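Local coordinates for probable LRR receptor-like serine/threonine-protein kinase At4g26540 (Arabidopsis thaliana, PDB 5HZ0) that binds RGF peptide hormones through its leucine-rich repeat ectodomain and, paired with SERK co-receptors, signals to maintain the root stem cell niche, at residues 125-130 and 151-156; 145-150 and 167-172; 188-193 and 210-215. The protein carries 5 engineered substitutions. All coordinates share one frame; numbering follows the deposited sequence.

Interaction 1: 125-130 and 151-156; sequences IPRSIG and PWEIGN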
ATOM      1  N   ILE A 125     -31.323  11.611   4.365  1.00 26.79           N
ATOM      2  CA  ILE A 125     -31.271  12.688   5.325  1.00 27.61           C
ATOM      3  C   ILE A 125     -32.472  13.584   5.043  1.00 26.59           C
ATOM      4  O   ILE A 125     -32.593  14.144   3.954  1.00 29.60           O
ATOM      5  CB  ILE A 125     -29.972  13.495   5.188  1.00 27.20           C
ATOM      6  CG1 ILE A 125     -28.761  12.610   5.485  1.00 23.74           C
ATOM      7  CG2 ILE A 125     -29.977  14.671   6.146  1.00 27.75           C
ATOM      8  CD1 ILE A 125     -27.446  13.219   5.076  1.00 19.34           C
ATOM      9  N   PRO A 126     -33.372  13.711   6.023  1.00 22.40           N
ATOM     10  CA  PRO A 126     -34.613  14.474   5.875  1.00 20.89           C
ATOM     11  C   PRO A 126     -34.329  15.884   5.403  1.00 23.28           C
ATOM     12  O   PRO A 126     -33.275  16.417   5.727  1.00 24.99           O
ATOM     13  CB  PRO A 126     -35.161  14.520   7.298  1.00 21.41           C
ATOM     14  CG  PRO A 126     -34.560  13.358   7.970  1.00 25.00           C
ATOM     15  CD  PRO A 126     -33.211  13.172   7.382  1.00 23.42           C
ATOM     16  N   ARG A 127     -35.250  16.476   4.650  1.00 22.29           N
ATOM     17  CA  ARG A 127     -35.061  17.831   4.155  1.00 27.81           C
ATOM     18  C   ARG A 127     -35.298  18.778   5.316  1.00 25.49           C
ATOM     19  O   ARG A 127     -35.103  19.988   5.209  1.00 25.39           O
ATOM     20  CB  ARG A 127     -36.030  18.138   3.018  1.00 37.95           C
ATOM     21  CG  ARG A 127     -36.601  16.904   2.359  1.00 51.42           C
ATOM     22  CD  ARG A 127     -36.340  16.910   0.873  1.00 61.89           C
ATOM     23  NE  ARG A 127     -36.474  18.249   0.309  1.00 75.58           N
ATOM     24  CZ  ARG A 127     -36.710  18.497  -0.977  1.00 84.73           C
ATOM     25  NH1 ARG A 127     -36.853  17.491  -1.835  1.00 86.23           N
ATOM     26  NH2 ARG A 127     -36.812  19.751  -1.405  1.00 86.90           N
ATOM     27  N   SER A 128     -35.731  18.191   6.425  1.00 22.21           N
ATOM     28  CA  SER A 128     -35.993  18.889   7.670  1.00 23.84           C
ATOM     29  C   SER A 128     -34.759  19.439   8.410  1.00 27.36           C
ATOM     30  O   SER A 128     -34.912  20.316   9.259  1.00 15.83           O
ATOM     31  CB  SER A 128     -36.744  17.957   8.618  1.00 24.50           C
ATOM     32  OG  SER A 128     -38.085  18.367   8.753  1.00 36.16           O
ATOM     33  N   ILE A 129     -33.560  18.918   8.129  1.00 21.41           N
ATOM     34  CA  ILE A 129     -32.368  19.401   8.827  1.00 23.01           C
ATOM     35  C   ILE A 129     -32.228  20.898   8.636  1.00 21.51           C
ATOM     36  O   ILE A 129     -31.716  21.591   9.512  1.00 17.93           O
ATOM     37  CB  ILE A 129     -31.038  18.701   8.404  1.00 19.80           C
ATOM     38  CG1 ILE A 129     -31.088  18.229   6.955  1.00 18.77           C
ATOM     39  CG2 ILE A 129     -30.706  17.532   9.334  1.00 17.02           C
ATOM     40  CD1 ILE A 129     -31.027  19.323   5.925  1.00 20.87           C
ATOM     41  N   GLY A 130     -32.724  21.394   7.506  1.00 20.89           N
ATOM     42  CA  GLY A 130     -32.626  22.807   7.186  1.00 21.33           C
ATOM     43  C   GLY A 130     -33.310  23.703   8.201  1.00 19.01           C
ATOM     44  O   GLY A 130     -33.085  24.908   8.229  1.00 17.81           O
ATOM     45  N   PRO A 151     -29.466  16.651   1.042  1.00 18.74           N
ATOM     46  CA  PRO A 151     -30.591  17.536   0.726  1.00 14.83           C
ATOM     47  C   PRO A 151     -30.188  18.995   0.586  1.00 21.76           C
ATOM     48  O   PRO A 151     -29.330  19.500   1.306  1.00 23.58           O
ATOM     49  CB  PRO A 151     -31.539  17.348   1.915  1.00 13.01           C
ATOM     50  CG  PRO A 151     -30.660  16.882   3.028  1.00 21.19           C
ATOM     51  CD  PRO A 151     -29.580  16.062   2.388  1.00 22.31           C
ATOM     52  N   TRP A 152     -30.822  19.650  -0.374  1.00 20.77           N
ATOM     53  CA  TRP A 152     -30.632  21.056  -0.659  1.00 16.82           C
ATOM     54  C   TRP A 152     -30.736  21.905   0.621  1.00 21.62           C
ATOM     55  O   TRP A 152     -29.942  22.843   0.863  1.00 23.08           O
ATOM     56  CB  TRP A 152     -31.696  21.467  -1.673  1.00 16.17           C
ATOM     57  CG  TRP A 152     -31.584  22.856  -2.102  1.00 25.12           C
ATOM     58  CD1 TRP A 152     -32.285  23.919  -1.617  1.00 31.61           C
ATOM     59  CD2 TRP A 152     -30.712  23.367  -3.109  1.00 29.34           C
ATOM     60  NE1 TRP A 152     -31.897  25.068  -2.262  1.00 36.35           N
ATOM     61  CE2 TRP A 152     -30.931  24.753  -3.188  1.00 32.62           C
ATOM     62  CE3 TRP A 152     -29.759  22.789  -3.954  1.00 27.37           C
ATOM     63  CZ2 TRP A 152     -30.239  25.570  -4.075  1.00 28.31           C
ATOM     64  CZ3 TRP A 152     -29.069  23.604  -4.829  1.00 20.60           C
ATOM     65  CH2 TRP A 152     -29.314  24.976  -4.885  1.00 20.73           C
ATOM     66  N   GLU A 153     -31.682  21.531   1.475  1.00 18.70           N
ATOM     67  CA  GLU A 153     -31.973  22.299   2.686  1.00 16.59           C
ATOM     68  C   GLU A 153     -30.785  22.414   3.646  1.00 20.50           C
ATOM     69  O   GLU A 153     -30.824  23.192   4.598  1.00 21.77           O
ATOM     70  CB  GLU A 153     -33.179  21.711   3.403  1.00 17.13           C
ATOM     71  CG  GLU A 153     -34.507  21.960   2.682  1.00 23.96           C
ATOM     72  CD  GLU A 153     -34.740  21.066   1.462  1.00 24.90           C
ATOM     73  OE1 GLU A 153     -33.932  20.145   1.190  1.00 17.13           O
ATOM     74  OE2 GLU A 153     -35.754  21.293   0.778  1.00 25.74           O
ATOM     75  N   ILE A 154     -29.729  21.646   3.398  1.00 25.32           N
ATOM     76  CA  ILE A 154     -28.538  21.730   4.228  1.00 25.74           C
ATOM     77  C   ILE A 154     -27.966  23.141   4.212  1.00 26.14           C
ATOM     78  O   ILE A 154     -27.278  23.538   5.148  1.00 23.95           O
ATOM     79  CB  ILE A 154     -27.438  20.741   3.798  1.00 23.63           C
ATOM     80  CG1 ILE A 154     -26.474  20.499   4.961  1.00 17.41           C
ATOM     81  CG2 ILE A 154     -26.681  21.266   2.583  1.00 21.16           C
ATOM     82  CD1 ILE A 154     -27.131  19.898   6.153  1.00 12.69           C
ATOM     83  N   GLY A 155     -28.271  23.906   3.165  1.00 25.52           N
ATOM     84  CA  GLY A 155     -27.729  25.248   3.068  1.00  8.01           C
ATOM     85  C   GLY A 155     -28.353  26.185   4.084  1.00 20.55           C
ATOM     86  O   GLY A 155     -27.912  27.322   4.273  1.00 18.80           O
ATOM     87  N   ASN A 156     -29.394  25.710   4.747  1.00 20.82           N
ATOM     88  CA  ASN A 156     -30.106  26.548   5.693  1.00 17.07           C
ATOM     89  C   ASN A 156     -29.576  26.409   7.099  1.00 19.21           C
ATOM     90  O   ASN A 156     -29.988  27.142   8.001  1.00 23.21           O
ATOM     91  CB  ASN A 156     -31.603  26.266   5.647  1.00 19.77           C
ATOM     92  CG  ASN A 156     -32.234  26.769   4.374  1.00 25.14           C
ATOM     93  OD1 ASN A 156     -31.922  27.870   3.922  1.00 27.71           O
ATOM     94  ND2 ASN A 156     -33.100  25.959   3.768  1.00 24.64           N
TER
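R127 reaches over to E153 and holds a single carboxylate oxygen, OE2, side-on with two nitrogens. Its NH2 lies 2.9 Å from E153 OE2 and uses the syn lone pair, while R127 NE, at 3.2 Å, meets E153 OE2 from above the carboxylate plane. For the arginine both bonds run close to the guanidinium plane, although the two flat groups are turned 51° against each other. The bend in the glutamate chain at chi2, 77°, brings OE2 to the edge of the guanidinium.

Below the salt bridge, 152-156 meets its own backbone needs as a 3-10 turn: I154 N bonds P151 O, G155 N bonds W152 O, and N156 N bonds E153 O at 2.9 Å. E153 O also faces the bare CA of G130. Other carbonyls look outward for partners: G130 O takes K133 NZ, and W152 O takes S177 OG as well as its turn bond.

The apolar side is built on P151. The I125 side chain crosses the P151 ring at about a right angle, its CB 3.8 Å from P151 CD, and I129 CD1 comes equally near P151 CG. I129 CD1 then meets I154 CD1 tip to tip at 3.9 Å.

The two segments are consecutive Ile-Pro and Leu-Pro turns, in predicted repeats 6 and 7, stacked on the side of a plant leucine-rich repeat solenoid away from its main parallel strands.

Interaction 2: 145-150 and 167-172; sequences NLRGEL and ETSLSG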
ATOM      1  N   ASN A 145     -25.720   2.223   4.939  1.00 14.95           N
ATOM      2  CA  ASN A 145     -26.934   2.399   4.154  1.00 15.19           C
ATOM      3  C   ASN A 145     -27.631   3.741   4.222  1.00 27.86           C
ATOM      4  O   ASN A 145     -28.732   3.878   3.696  1.00 25.24           O
ATOM      5  CB  ASN A 145     -27.906   1.264   4.419  1.00 23.28           C
ATOM      6  CG  ASN A 145     -27.358  -0.046   3.949  1.00 20.87           C
ATOM      7  OD1 ASN A 145     -26.928  -0.162   2.798  1.00 15.58           O
ATOM      8  ND2 ASN A 145     -27.306  -1.025   4.841  1.00 17.03           N
ATOM      9  N   LEU A 146     -27.032   4.713   4.906  1.00 25.64           N
ATOM     10  CA  LEU A 146     -27.510   6.083   4.790  1.00 24.50           C
ATOM     11  C   LEU A 146     -27.283   6.451   3.330  1.00 20.23           C
ATOM     12  O   LEU A 146     -26.154   6.385   2.842  1.00 23.35           O
ATOM     13  CB  LEU A 146     -26.716   7.004   5.720  1.00 34.22           C
ATOM     14  CG  LEU A 146     -27.434   8.220   6.301  1.00 37.63           C
ATOM     15  CD1 LEU A 146     -27.727   9.239   5.214  1.00 40.95           C
ATOM     16  CD2 LEU A 146     -28.718   7.788   6.994  1.00 36.03           C
ATOM     17  N   ARG A 147     -28.348   6.836   2.632  1.00 20.74           N
ATOM     18  CA  ARG A 147     -28.299   6.945   1.169  1.00 27.32           C
ATOM     19  C   ARG A 147     -28.980   8.207   0.714  1.00 25.37           C
ATOM     20  O   ARG A 147     -29.468   8.975   1.531  1.00 20.15           O
ATOM     21  CB  ARG A 147     -29.003   5.763   0.494  1.00 27.89           C
ATOM     22  CG  ARG A 147     -28.366   4.419   0.745  1.00 40.63           C
ATOM     23  CD  ARG A 147     -29.152   3.293   0.084  1.00 51.70           C
ATOM     24  NE  ARG A 147     -29.109   3.371  -1.373  1.00 57.79           N
ATOM     25  CZ  ARG A 147     -29.763   2.536  -2.173  1.00 61.47           C
ATOM     26  NH1 ARG A 147     -30.499   1.571  -1.643  1.00 62.28           N
ATOM     27  NH2 ARG A 147     -29.684   2.664  -3.491  1.00 61.54           N
ATOM     28  N   GLY A 148     -29.040   8.400  -0.596  1.00 22.62           N
ATOM     29  CA  GLY A 148     -29.735   9.541  -1.141  1.00 12.14           C
ATOM     30  C   GLY A 148     -28.773  10.671  -1.365  1.00 23.66           C
ATOM     31  O   GLY A 148     -27.608  10.581  -0.991  1.00 30.93           O
ATOM     32  N   GLU A 149     -29.254  11.729  -2.002  1.00 20.48           N
ATOM     33  CA  GLU A 149     -28.459  12.929  -2.181  1.00 23.26           C
ATOM     34  C   GLU A 149     -28.479  13.768  -0.904  1.00 25.98           C
ATOM     35  O   GLU A 149     -29.442  13.734  -0.142  1.00 25.09           O
ATOM     36  CB  GLU A 149     -28.988  13.748  -3.363  1.00 22.81           C
ATOM     37  CG  GLU A 149     -28.534  13.252  -4.726  1.00 26.09           C
ATOM     38  CD  GLU A 149     -28.760  14.275  -5.835  1.00 33.46           C
ATOM     39  OE1 GLU A 149     -28.003  14.272  -6.833  1.00 37.04           O
ATOM     40  OE2 GLU A 149     -29.705  15.078  -5.717  1.00 37.47           O
ATOM     41  N   LEU A 150     -27.413  14.521  -0.665  1.00 26.91           N
ATOM     42  CA  LEU A 150     -27.414  15.464   0.442  1.00 21.19           C
ATOM     43  C   LEU A 150     -28.490  16.499   0.136  1.00 23.14           C
ATOM     44  O   LEU A 150     -28.455  17.139  -0.916  1.00 30.37           O
ATOM     45  CB  LEU A 150     -26.036  16.123   0.595  1.00 15.57           C
ATOM     46  CG  LEU A 150     -25.844  17.147   1.713  1.00 18.65           C
ATOM     47  CD1 LEU A 150     -25.944  16.501   3.096  1.00 15.70           C
ATOM     48  CD2 LEU A 150     -24.516  17.876   1.544  1.00 20.55           C
ATOM     49  N   GLU A 167     -18.112   7.350   4.767  1.00  9.34           N
ATOM     50  CA  GLU A 167     -18.476   5.930   4.763  1.00 14.44           C
ATOM     51  C   GLU A 167     -19.979   5.712   4.828  1.00 12.98           C
ATOM     52  O   GLU A 167     -20.486   4.925   5.627  1.00 16.25           O
ATOM     53  CB  GLU A 167     -17.736   5.148   5.844  1.00 10.36           C
ATOM     54  CG  GLU A 167     -16.319   4.872   5.440  1.00  9.67           C
ATOM     55  CD  GLU A 167     -15.580   4.021   6.430  1.00 22.56           C
ATOM     56  OE1 GLU A 167     -16.197   3.091   6.982  1.00 23.84           O
ATOM     57  OE2 GLU A 167     -14.378   4.286   6.663  1.00 23.30           O
ATOM     58  N   THR A 168     -20.681   6.451   3.982  1.00 12.72           N
ATOM     59  CA  THR A 168     -22.102   6.267   3.807  1.00 17.57           C
ATOM     60  C   THR A 168     -22.351   5.966   2.339  1.00 18.07           C
ATOM     61  O   THR A 168     -21.426   5.935   1.524  1.00 11.26           O
ATOM     62  CB  THR A 168     -22.884   7.535   4.203  1.00 11.28           C
ATOM     63  OG1 THR A 168     -22.455   8.628   3.389  1.00 10.38           O
ATOM     64  CG2 THR A 168     -22.655   7.871   5.662  1.00 11.64           C
ATOM     65  N   SER A 169     -23.607   5.739   2.002  1.00 11.37           N
ATOM     66  CA  SER A 169     -23.993   5.537   0.618  1.00 12.60           C
ATOM     67  C   SER A 169     -24.499   6.811  -0.059  1.00 17.34           C
ATOM     68  O   SER A 169     -25.159   6.750  -1.094  1.00 19.67           O
ATOM     69  CB  SER A 169     -24.931   4.351   0.478  1.00 11.93           C
ATOM     70  OG  SER A 169     -24.237   3.173   0.855  1.00 13.12           O
ATOM     71  N   LEU A 170     -24.266   7.953   0.582  1.00 15.89           N
ATOM     72  CA  LEU A 170     -24.651   9.240   0.009  1.00 13.25           C
ATOM     73  C   LEU A 170     -24.162   9.371  -1.421  1.00 16.39           C
ATOM     74  O   LEU A 170     -22.982   9.141  -1.711  1.00 15.52           O
ATOM     75  CB  LEU A 170     -24.091  10.389   0.837  1.00 13.12           C
ATOM     76  CG  LEU A 170     -25.140  11.455   1.136  1.00 16.85           C
ATOM     77  CD1 LEU A 170     -26.015  11.032   2.302  1.00 15.34           C
ATOM     78  CD2 LEU A 170     -24.474  12.763   1.397  1.00 15.32           C
ATOM     79  N   SER A 171     -25.078   9.743  -2.309  1.00 15.50           N
ATOM     80  CA  SER A 171     -24.804   9.743  -3.739  1.00 17.07           C
ATOM     81  C   SER A 171     -25.168  11.067  -4.366  1.00 16.33           C
ATOM     82  O   SER A 171     -25.604  11.978  -3.679  1.00 26.56           O
ATOM     83  CB  SER A 171     -25.600   8.638  -4.425  1.00 21.74           C
ATOM     84  OG  SER A 171     -26.999   8.867  -4.301  1.00 29.43           O
ATOM     85  N   GLY A 172     -25.007  11.164  -5.683  1.00 14.44           N
ATOM     86  CA  GLY A 172     -25.309  12.395  -6.397  1.00 14.59           C
ATOM     87  C   GLY A 172     -24.303  13.512  -6.199  1.00 13.57           C
ATOM     88  O   GLY A 172     -23.259  13.323  -5.579  1.00 22.40           O
TER
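L146 and S169 start the backbone pairing between two short, weakly bonded strands, 145-147 and 169-172, which run in the same direction, 23° apart. S169 N gives its hydrogen to L146 O at 2.8 Å in a bent bond, 133° at the hydrogen. Two residues on, S171 N bonds G148 O at 3.0 Å. CA-H...O contacts fill in beside these bonds, L170 CA to G148 O and E149 CA to S171 O, each at 3.4 Å.

The polar side chains are settled mostly outside the pair. T168 OG1 bonds L165 O and also takes a weak bond from L170 N, while S169 OG bonds K144 O. E149 lies extended alongside G172, its OE1 3.3 Å from G172 CA and in a weak bond with K173 N.

Apolar packing centres on L170. It lies side by side with L146, pointing the same way, their CD1 atoms 3.8 Å apart, and its other branch, CD2, rests 3.8 Å from L150 CB. An alanine at L170 would probably leave L146 CD1 and L150 CB without their common neighbour and open a gap between the two turns.

E167, part of the experimentally defined peptide-recognition motif, stands at the start of its segment and bonds the backbone of the bound peptide through OE2. The rest is characteristic of plant-type leucine-rich repeats, in which the Leu-x-Gly sequences of successive repeats (here LRG and LSG) set short strands side by side beyond the main ones; here the pairing is loose, held by two backbone bonds.

Interaction 3: 188-193 and 210-215; sequences AIYTSL and NLYLYQ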
ATOM      1  N   ALA A 188     -16.493  16.507   5.686  1.00 11.11           N
ATOM      2  CA  ALA A 188     -15.931  15.178   5.448  1.00  6.22           C
ATOM      3  C   ALA A 188     -16.969  14.205   4.896  1.00 13.00           C
ATOM      4  O   ALA A 188     -17.767  13.607   5.637  1.00  7.52           O
ATOM      5  CB  ALA A 188     -15.327  14.620   6.737  1.00  6.61           C
ATOM      6  N   ILE A 189     -16.924  14.002   3.583  1.00  9.79           N
ATOM      7  CA  ILE A 189     -17.756  12.969   3.003  1.00 15.87           C
ATOM      8  C   ILE A 189     -16.880  12.147   2.084  1.00 16.67           C
ATOM      9  O   ILE A 189     -16.858  12.369   0.872  1.00  5.83           O
ATOM     10  CB  ILE A 189     -18.882  13.642   2.186  1.00 15.12           C
ATOM     11  CG1 ILE A 189     -19.376  14.906   2.923  1.00 13.25           C
ATOM     12  CG2 ILE A 189     -20.027  12.672   1.913  1.00 10.92           C
ATOM     13  CD1 ILE A 189     -20.559  15.621   2.272  1.00 16.34           C
ATOM     14  N   TYR A 190     -16.327  11.073   2.634  1.00  6.60           N
ATOM     15  CA  TYR A 190     -15.307  10.309   1.940  1.00  6.51           C
ATOM     16  C   TYR A 190     -15.617   8.828   2.050  1.00  8.37           C
ATOM     17  O   TYR A 190     -16.247   8.396   3.027  1.00  9.61           O
ATOM     18  CB  TYR A 190     -13.893  10.624   2.468  1.00  5.72           C
ATOM     19  CG  TYR A 190     -13.684  10.417   3.956  1.00  6.22           C
ATOM     20  CD1 TYR A 190     -13.432   9.161   4.477  1.00  6.71           C
ATOM     21  CD2 TYR A 190     -13.706  11.503   4.844  1.00  6.24           C
ATOM     22  CE1 TYR A 190     -13.232   8.978   5.833  1.00  7.20           C
ATOM     23  CE2 TYR A 190     -13.507  11.335   6.202  1.00  6.69           C
ATOM     24  CZ  TYR A 190     -13.275  10.068   6.691  1.00 14.13           C
ATOM     25  OH  TYR A 190     -13.084   9.890   8.043  1.00  9.04           O
ATOM     26  N   THR A 191     -15.175   8.061   1.049  1.00  6.51           N
ATOM     27  CA  THR A 191     -15.498   6.646   0.962  1.00  7.05           C
ATOM     28  C   THR A 191     -17.016   6.497   0.955  1.00  7.71           C
ATOM     29  O   THR A 191     -17.608   5.815   1.787  1.00  8.49           O
ATOM     30  CB  THR A 191     -14.845   5.864   2.105  1.00  7.45           C
ATOM     31  OG1 THR A 191     -13.522   6.385   2.335  1.00  6.85           O
ATOM     32  CG2 THR A 191     -14.775   4.370   1.779  1.00  7.79           C
ATOM     33  N   SER A 192     -17.632   7.203   0.018  1.00  7.42           N
ATOM     34  CA  SER A 192     -19.080   7.228  -0.167  1.00 15.43           C
ATOM     35  C   SER A 192     -19.418   7.019  -1.643  1.00 15.58           C
ATOM     36  O   SER A 192     -18.591   6.519  -2.411  1.00 14.09           O
ATOM     37  CB  SER A 192     -19.696   8.526   0.360  1.00 13.50           C
ATOM     38  OG  SER A 192     -19.856   8.479   1.769  1.00 15.38           O
ATOM     39  N   LEU A 193     -20.670   7.287  -1.996  1.00 18.37           N
ATOM     40  CA  LEU A 193     -21.172   7.138  -3.372  1.00 20.59           C
ATOM     41  C   LEU A 193     -21.295   8.399  -4.248  1.00 18.06           C
ATOM     42  O   LEU A 193     -21.944   8.353  -5.285  1.00 25.00           O
ATOM     43  CB  LEU A 193     -22.453   6.293  -3.410  1.00  8.66           C
ATOM     44  CG  LEU A 193     -22.223   4.879  -2.861  1.00 24.23           C
ATOM     45  CD1 LEU A 193     -23.468   4.011  -2.992  1.00 10.03           C
ATOM     46  CD2 LEU A 193     -21.029   4.220  -3.531  1.00  8.62           C
ATOM     47  N   ASN A 210     -10.862  22.254   5.855  1.00  3.45           N
ATOM     48  CA  ASN A 210     -10.605  20.876   5.429  1.00  3.49           C
ATOM     49  C   ASN A 210     -11.686  20.287   4.508  1.00 11.18           C
ATOM     50  O   ASN A 210     -12.835  20.099   4.910  1.00 11.30           O
ATOM     51  CB  ASN A 210     -10.430  19.960   6.655  1.00  6.34           C
ATOM     52  CG  ASN A 210      -9.531  20.563   7.717  1.00  3.82           C
ATOM     53  OD1 ASN A 210      -8.335  20.732   7.506  1.00  4.51           O
ATOM     54  ND2 ASN A 210     -10.112  20.901   8.864  1.00  4.18           N
ATOM     55  N   LEU A 211     -11.313  19.984   3.274  1.00  7.26           N
ATOM     56  CA  LEU A 211     -12.246  19.383   2.334  1.00  4.69           C
ATOM     57  C   LEU A 211     -11.848  17.921   2.039  1.00 11.12           C
ATOM     58  O   LEU A 211     -10.806  17.675   1.439  1.00  3.08           O
ATOM     59  CB  LEU A 211     -12.294  20.225   1.059  1.00  4.31           C
ATOM     60  CG  LEU A 211     -13.255  19.750  -0.043  1.00 14.43           C
ATOM     61  CD1 LEU A 211     -14.650  19.591   0.504  1.00  3.53           C
ATOM     62  CD2 LEU A 211     -13.251  20.723  -1.216  1.00 11.55           C
ATOM     63  N   TYR A 212     -12.627  16.954   2.531  1.00  3.86           N
ATOM     64  CA  TYR A 212     -12.325  15.546   2.283  1.00  3.93           C
ATOM     65  C   TYR A 212     -13.468  14.937   1.506  1.00 15.44           C
ATOM     66  O   TYR A 212     -14.511  14.614   2.081  1.00  8.17           O
ATOM     67  CB  TYR A 212     -12.176  14.758   3.596  1.00 11.64           C
ATOM     68  CG  TYR A 212     -11.300  15.414   4.670  1.00 11.35           C
ATOM     69  CD1 TYR A 212     -10.209  16.212   4.330  1.00 13.07           C
ATOM     70  CD2 TYR A 212     -11.568  15.222   6.016  1.00 13.15           C
ATOM     71  CE1 TYR A 212      -9.430  16.800   5.295  1.00 12.01           C
ATOM     72  CE2 TYR A 212     -10.794  15.808   6.993  1.00 12.47           C
ATOM     73  CZ  TYR A 212      -9.726  16.591   6.626  1.00 14.33           C
ATOM     74  OH  TYR A 212      -8.966  17.174   7.595  1.00 15.01           O
ATOM     75  N   LEU A 213     -13.265  14.818   0.197  1.00 14.11           N
ATOM     76  CA  LEU A 213     -14.136  14.110  -0.737  1.00  4.65           C
ATOM     77  C   LEU A 213     -13.568  12.811  -1.309  1.00  7.78           C
ATOM     78  O   LEU A 213     -14.026  12.347  -2.352  1.00  5.42           O
ATOM     79  CB  LEU A 213     -14.636  15.056  -1.824  1.00  6.39           C
ATOM     80  CG  LEU A 213     -15.342  16.252  -1.181  1.00  6.35           C
ATOM     81  CD1 LEU A 213     -15.739  17.292  -2.205  1.00  3.53           C
ATOM     82  CD2 LEU A 213     -16.561  15.766  -0.367  1.00  6.52           C
ATOM     83  N   TYR A 214     -12.481  12.304  -0.749  1.00  8.74           N
ATOM     84  CA  TYR A 214     -11.808  11.167  -1.387  1.00 11.47           C
ATOM     85  C   TYR A 214     -12.633   9.868  -1.466  1.00 10.68           C
ATOM     86  O   TYR A 214     -13.620   9.687  -0.743  1.00  8.46           O
ATOM     87  CB  TYR A 214     -10.430  10.916  -0.767  1.00  7.76           C
ATOM     88  CG  TYR A 214     -10.430  10.488   0.686  1.00  5.16           C
ATOM     89  CD1 TYR A 214     -10.419  11.428   1.713  1.00  4.01           C
ATOM     90  CD2 TYR A 214     -10.402   9.150   1.028  1.00  4.42           C
ATOM     91  CE1 TYR A 214     -10.398  11.032   3.040  1.00  6.44           C
ATOM     92  CE2 TYR A 214     -10.377   8.750   2.345  1.00 15.70           C
ATOM     93  CZ  TYR A 214     -10.377   9.689   3.346  1.00  5.03           C
ATOM     94  OH  TYR A 214     -10.358   9.266   4.648  1.00  8.67           O
ATOM     95  N   GLN A 215     -12.239   8.988  -2.388  1.00  8.11           N
ATOM     96  CA  GLN A 215     -12.924   7.705  -2.597  1.00  4.56           C
ATOM     97  C   GLN A 215     -14.420   7.809  -2.912  1.00  4.98           C
ATOM     98  O   GLN A 215     -15.258   7.181  -2.282  1.00  5.69           O
ATOM     99  CB  GLN A 215     -12.673   6.767  -1.425  1.00  5.12           C
ATOM    100  CG  GLN A 215     -11.245   6.288  -1.376  1.00 13.02           C
ATOM    101  CD  GLN A 215     -11.031   5.238  -0.332  1.00 11.66           C
ATOM    102  OE1 GLN A 215     -11.516   5.367   0.790  1.00 11.26           O
ATOM    103  NE2 GLN A 215     -10.310   4.181  -0.691  1.00  5.33           N
TER
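Y190 and Y214 share a first torsion, with CG set between the backbone N and the carbonyl carbon (chi1 56° and 65°), and this lays their side chains next to each other, pointing the same way. They stand on the peptide-binding surface of the leucine-rich repeat solenoid, at equivalent places in predicted repeats 9 and 10. The rings are nearly parallel, 10° between planes, but slid along each other with centroids 4.5 Å apart. Y190 CB therefore sits over the middle of the Y214 ring, a CH-pi contact of 3.6 Å to its centroid, while Y214 OH lies over one face of the Y190 ring, toward its rim. Both hydroxyls bond the backbone of the bound peptide, and Y214 also stacks on W238.

Y212 extends the row: its CB touches Y190 CD2 at 3.8 Å, its CD2 meets A188 CB, and its OH bonds S234 OG. On the inner side I189 CB packs on L213 CD2 at 4.1 Å.

Backbone bonds tie the repeats together beneath the rings. I189 N bonds Y212 O at 2.9 Å, T191 N bonds Y214 O at 2.9 Å, and S192 N reaches Q215 O weakly. N216 ND2 then bonds both I189 O and L213 O, the asparagine side-chain bonding familiar from leucine-rich repeats.

At the far end T191 and Q215 run side by side, and T191 OG1, anti to its carbonyl carbon, donates to Q215 OE1 at 2.7 Å from slightly outside the amide plane.

How the interactions relate
The three contacts each join neighbouring turns of one solenoid, moving from predicted repeats 6 and 7 to 9 and 10. Interactions 1 and 2 have centres about 14 Å apart and interleave along the chain, 145-150 running straight into 151-156; they share packing, I125 CG1 lying 3.5 Å from L146 CD1. Interaction 3 follows both in sequence. Its centre is about 11 Å from that of interaction 2, which it meets through E167 N and Y190 O and through T168 O and S192 OG, whereas it does not touch interaction 1. Together they cross the coil from the turns at its back to the strand face where the peptide hormone binds.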